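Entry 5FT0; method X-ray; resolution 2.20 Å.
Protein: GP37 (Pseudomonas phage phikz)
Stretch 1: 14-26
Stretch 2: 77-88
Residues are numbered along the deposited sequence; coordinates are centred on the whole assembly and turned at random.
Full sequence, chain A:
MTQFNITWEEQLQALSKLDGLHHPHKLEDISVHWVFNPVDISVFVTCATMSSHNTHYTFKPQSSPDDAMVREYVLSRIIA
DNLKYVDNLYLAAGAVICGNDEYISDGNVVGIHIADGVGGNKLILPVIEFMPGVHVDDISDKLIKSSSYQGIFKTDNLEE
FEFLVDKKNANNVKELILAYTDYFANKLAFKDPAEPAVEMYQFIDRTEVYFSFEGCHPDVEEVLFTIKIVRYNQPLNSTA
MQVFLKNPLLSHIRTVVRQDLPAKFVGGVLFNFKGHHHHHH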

# COMPACT_ATOMS: atom_id res chain seq x y z
N ALA A 14 -9.74 -30.50 -7.20
CA ALA A 14 -9.08 -30.65 -5.91
C ALA A 14 -9.87 -29.98 -4.79
O ALA A 14 -10.03 -30.55 -3.70
CB ALA A 14 -7.66 -30.08 -5.98
N LEU A 15 -10.38 -28.78 -5.04
CA LEU A 15 -11.14 -28.07 -4.02
C LEU A 15 -12.44 -28.79 -3.67
O LEU A 15 -12.91 -28.71 -2.53
CB LEU A 15 -11.43 -26.64 -4.48
CG LEU A 15 -10.21 -25.72 -4.55
CD1 LEU A 15 -10.61 -24.30 -4.92
CD2 LEU A 15 -9.46 -25.74 -3.23
N SER A 16 -13.03 -29.50 -4.64
CA SER A 16 -14.28 -30.21 -4.40
C SER A 16 -14.13 -31.36 -3.41
O SER A 16 -15.14 -31.84 -2.89
CB SER A 16 -14.86 -30.73 -5.71
OG SER A 16 -14.05 -31.77 -6.24
N LYS A 17 -12.91 -31.81 -3.14
CA LYS A 17 -12.70 -32.84 -2.14
C LYS A 17 -12.71 -32.29 -0.72
O LYS A 17 -12.73 -33.08 0.23
CB LYS A 17 -11.39 -33.58 -2.42
CG LYS A 17 -11.46 -34.44 -3.67
CD LYS A 17 -10.09 -34.82 -4.21
CE LYS A 17 -10.23 -35.49 -5.57
NZ LYS A 17 -8.92 -35.82 -6.18
N LEU A 18 -12.70 -30.97 -0.55
CA LEU A 18 -12.76 -30.36 0.77
C LEU A 18 -14.19 -30.38 1.28
O LEU A 18 -15.10 -29.84 0.64
CB LEU A 18 -12.24 -28.93 0.72
CG LEU A 18 -10.73 -28.73 0.52
CD1 LEU A 18 -10.40 -27.25 0.49
CD2 LEU A 18 -9.96 -29.43 1.63
N ASP A 19 -14.39 -31.01 2.45
CA ASP A 19 -15.68 -30.96 3.13
C ASP A 19 -16.11 -29.52 3.39
O ASP A 19 -15.30 -28.67 3.78
CB ASP A 19 -15.60 -31.71 4.46
CG ASP A 19 -16.06 -33.14 4.35
OD1 ASP A 19 -15.94 -33.74 3.25
OD2 ASP A 19 -16.54 -33.67 5.37
N GLY A 20 -17.40 -29.25 3.17
CA GLY A 20 -17.99 -27.98 3.53
C GLY A 20 -17.60 -26.80 2.67
O GLY A 20 -18.01 -25.67 2.98
N LEU A 21 -16.84 -27.01 1.60
CA LEU A 21 -16.49 -25.93 0.69
C LEU A 21 -17.52 -25.85 -0.42
O LEU A 21 -17.71 -26.82 -1.17
CB LEU A 21 -15.09 -26.14 0.11
CG LEU A 21 -14.62 -25.03 -0.84
CD1 LEU A 21 -14.68 -23.67 -0.16
CD2 LEU A 21 -13.21 -25.31 -1.34
N HIS A 22 -18.19 -24.71 -0.53
CA HIS A 22 -19.16 -24.49 -1.60
C HIS A 22 -18.96 -23.20 -2.36
O HIS A 22 -19.47 -23.09 -3.49
CB HIS A 22 -20.59 -24.51 -1.05
CG HIS A 22 -20.97 -25.81 -0.42
ND1 HIS A 22 -21.06 -25.98 0.95
CD2 HIS A 22 -21.28 -27.01 -0.97
CE1 HIS A 22 -21.40 -27.23 1.21
NE2 HIS A 22 -21.54 -27.88 0.07
N HIS A 23 -18.25 -22.22 -1.81
CA HIS A 23 -18.04 -20.93 -2.45
C HIS A 23 -16.55 -20.63 -2.49
O HIS A 23 -16.05 -19.78 -1.74
CB HIS A 23 -18.82 -19.83 -1.72
CG HIS A 23 -20.26 -20.17 -1.51
ND1 HIS A 23 -21.17 -20.22 -2.55
CD2 HIS A 23 -20.95 -20.50 -0.40
CE1 HIS A 23 -22.36 -20.56 -2.08
NE2 HIS A 23 -22.25 -20.73 -0.77
N PRO A 24 -15.81 -21.31 -3.36
CA PRO A 24 -14.38 -21.05 -3.47
C PRO A 24 -14.11 -19.68 -4.07
O PRO A 24 -15.00 -19.03 -4.63
CB PRO A 24 -13.88 -22.17 -4.39
CG PRO A 24 -15.06 -22.49 -5.23
CD PRO A 24 -16.27 -22.31 -4.34
N HIS A 25 -12.86 -19.25 -3.94
CA HIS A 25 -12.39 -18.06 -4.64
C HIS A 25 -12.59 -18.23 -6.14
O HIS A 25 -12.68 -19.36 -6.63
CB HIS A 25 -10.91 -17.82 -4.32
CG HIS A 25 -10.40 -16.48 -4.75
ND1 HIS A 25 -9.87 -16.26 -6.00
CD2 HIS A 25 -10.32 -15.30 -4.10
CE1 HIS A 25 -9.50 -15.00 -6.10
NE2 HIS A 25 -9.76 -14.39 -4.96
N LYS A 26 -12.66 -17.12 -6.87
CA LYS A 26 -12.66 -17.18 -8.33
C LYS A 26 -11.46 -17.98 -8.81
O LYS A 26 -10.33 -17.76 -8.36
CB LYS A 26 -12.62 -15.77 -8.91
CG LYS A 26 -12.58 -15.72 -10.42
CD LYS A 26 -13.89 -16.23 -11.00
CE LYS A 26 -13.88 -16.17 -12.51
NZ LYS A 26 -15.18 -16.63 -13.08
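Stretch 2 (77-88) RIIADNLKYVDN

How does stretch 2 meet the beginning of stretch 1? Stretch 1 opens with the last part of a helix, and the helix that is already under way at R77 packs against it through aliphatic side chains. A14 makes a light contact, its CB 4.3 Å from CD1 of I79. L15 reaches further: its CA-to-CB bond points sideways, but the end of the side chain comes nearer, so that L15 CD2 lies 3.7 Å from I79 CA and L15 CD1 lies 3.6 Å from N82 ND2. That amide nitrogen is already engaged within its own stretch, donating to the carbonyl of I78 (N82 ND2 to I78 O, 2.8 Å).

Where does the chain go after L15, and what does L18 touch? A type I turn from L15 to L18 carries S16 and K17 out of reach of stretch 2 and brings L18 back with its CA-to-CB bond toward the partner. L18 CD1 sits 3.8 Å from I79 CG2 and 3.9 Å from L83 CD2, so one methyl touches residues four positions apart. L83 itself points away at CB, and it is the end of its side chain that closes this contact.

What happens where the two backbones come closest? A type II turn from L18 to L21 places G20 at positive phi, a conformation that favours glycine; a CB here would also be tight against V86 CG1, at 3.3 Å. The bare backbone can therefore lie close to V86 and D87. Its carbonyl accepts a nearly straight hydrogen bond from the start of the second helix, D87 N to G20 O at 3.0 Å. The CA atoms of L21 and V86 are 4.4 Å apart, and the L21 side chain turns into the bend of stretch 2, with CD1 3.8 Å from both N82 O and Y85 O. Pairings now run L15 with I79, L21 with V86 and P24 with N82, so stretch 2 is followed forward to V86 and then back toward N82.

How is the last part of stretch 1 held? H22 ND1 donates to D87 OD2 at 3.2 Å, with the carboxylate oxygen near the plane of the ring at its edge. A water ties the same region together: it accepts from H22 N at 2.7 Å and donates to Y85 O at 2.6 Å and D87 OD1 at 3.2 Å. Beyond it the chain passes Y85, with H23 O 3.4 Å from Y85 CB, and P24 CA comes within 3.5 Å of N82 OD1. That oxygen accepts a short hydrogen bond from the next residue, H25 N to N82 OD1 at 2.8 Å. N82 thus uses both ends of its amide, the nitrogen within its own stretch and the oxygen across the contact. The edge of the H25 ring approaches the tyrosine hydroxyl, H25 CD2 to Y85 OH at 3.9 Å, before K26, whose CA-to-CB bond points away.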

# COMPACT_ATOMS: atom_id res chain seq x y z
N ARG A 77 -1.07 -24.83 -2.11
CA ARG A 77 -1.28 -23.44 -1.71
C ARG A 77 -2.69 -22.98 -2.07
O ARG A 77 -3.29 -22.19 -1.33
CB ARG A 77 -0.24 -22.53 -2.36
CG ARG A 77 1.22 -22.84 -2.01
CD ARG A 77 1.48 -22.82 -0.51
NE ARG A 77 1.23 -21.51 0.09
CZ ARG A 77 2.17 -20.59 0.32
NH1 ARG A 77 3.43 -20.84 0.01
NH2 ARG A 77 1.84 -19.43 0.88
N ILE A 78 -3.23 -23.45 -3.19
CA ILE A 78 -4.59 -23.08 -3.57
C ILE A 78 -5.60 -23.71 -2.61
O ILE A 78 -6.57 -23.07 -2.19
CB ILE A 78 -4.88 -23.47 -5.03
CG1 ILE A 78 -3.95 -22.70 -5.98
CG2 ILE A 78 -6.34 -23.22 -5.38
CD1 ILE A 78 -4.13 -23.09 -7.43
N ILE A 79 -5.38 -24.98 -2.25
CA ILE A 79 -6.26 -25.65 -1.29
C ILE A 79 -6.25 -24.91 0.04
O ILE A 79 -7.31 -24.58 0.59
CB ILE A 79 -5.84 -27.12 -1.12
CG1 ILE A 79 -6.03 -27.89 -2.44
CG2 ILE A 79 -6.62 -27.77 0.01
CD1 ILE A 79 -5.39 -29.26 -2.42
N ALA A 80 -5.06 -24.63 0.57
CA ALA A 80 -4.96 -23.91 1.83
C ALA A 80 -5.59 -22.53 1.73
O ALA A 80 -6.22 -22.06 2.69
CB ALA A 80 -3.49 -23.80 2.26
N ASP A 81 -5.45 -21.87 0.58
CA ASP A 81 -6.04 -20.55 0.39
C ASP A 81 -7.56 -20.57 0.48
O ASP A 81 -8.18 -19.56 0.83
CB ASP A 81 -5.61 -19.98 -0.97
CG ASP A 81 -4.56 -18.91 -0.84
OD1 ASP A 81 -4.63 -18.12 0.12
OD2 ASP A 81 -3.66 -18.85 -1.71
N ASN A 82 -8.19 -21.70 0.15
CA ASN A 82 -9.64 -21.77 0.10
C ASN A 82 -10.26 -22.38 1.35
O ASN A 82 -11.49 -22.43 1.44
CB ASN A 82 -10.09 -22.54 -1.14
CG ASN A 82 -10.03 -21.69 -2.39
OD1 ASN A 82 -10.97 -20.97 -2.71
ND2 ASN A 82 -8.91 -21.76 -3.11
N LEU A 83 -9.44 -22.84 2.30
CA LEU A 83 -9.98 -23.28 3.59
C LEU A 83 -10.75 -22.17 4.28
O LEU A 83 -11.70 -22.44 5.02
CB LEU A 83 -8.85 -23.78 4.49
CG LEU A 83 -8.14 -25.05 4.04
CD1 LEU A 83 -6.98 -25.37 4.98
CD2 LEU A 83 -9.12 -26.21 3.97
N LYS A 84 -10.34 -20.91 4.06
CA LYS A 84 -11.03 -19.77 4.64
C LYS A 84 -12.50 -19.71 4.26
O LYS A 84 -13.30 -19.12 4.99
CB LYS A 84 -10.35 -18.47 4.21
CG LYS A 84 -9.14 -18.09 5.03
CD LYS A 84 -8.37 -16.97 4.35
CE LYS A 84 -7.68 -17.47 3.10
NZ LYS A 84 -7.31 -16.37 2.17
N TYR A 85 -12.87 -20.31 3.13
CA TYR A 85 -14.24 -20.25 2.63
C TYR A 85 -15.05 -21.49 2.96
O TYR A 85 -16.23 -21.56 2.59
CB TYR A 85 -14.22 -20.01 1.11
CG TYR A 85 -13.38 -18.81 0.73
CD1 TYR A 85 -13.71 -17.55 1.19
CD2 TYR A 85 -12.26 -18.95 -0.08
CE1 TYR A 85 -12.94 -16.44 0.86
CE2 TYR A 85 -11.49 -17.85 -0.43
CZ TYR A 85 -11.84 -16.60 0.05
OH TYR A 85 -11.08 -15.50 -0.29
N VAL A 86 -14.46 -22.46 3.66
CA VAL A 86 -15.24 -23.57 4.19
C VAL A 86 -16.27 -23.03 5.17
O VAL A 86 -15.94 -22.21 6.03
CB VAL A 86 -14.31 -24.60 4.86
CG1 VAL A 86 -15.10 -25.60 5.67
CG2 VAL A 86 -13.47 -25.32 3.80
N ASP A 87 -17.52 -23.48 5.02
CA ASP A 87 -18.66 -22.95 5.77
C ASP A 87 -18.34 -22.69 7.24
O ASP A 87 -18.39 -21.54 7.70
CB ASP A 87 -19.84 -23.92 5.67
CG ASP A 87 -20.49 -23.91 4.30
OD1 ASP A 87 -20.32 -22.92 3.56
OD2 ASP A 87 -21.18 -24.90 3.97
N ASN A 88 -18.00 -23.74 7.99
CA ASN A 88 -17.80 -23.59 9.42
C ASN A 88 -16.57 -22.77 9.77
O ASN A 88 -16.52 -22.16 10.84
CB ASN A 88 -17.71 -24.97 10.09
CG ASN A 88 -19.04 -25.70 10.08
OD1 ASN A 88 -20.10 -25.09 9.99
ND2 ASN A 88 -18.99 -27.03 10.19
O HOH W 1 -18.18 -22.67 1.19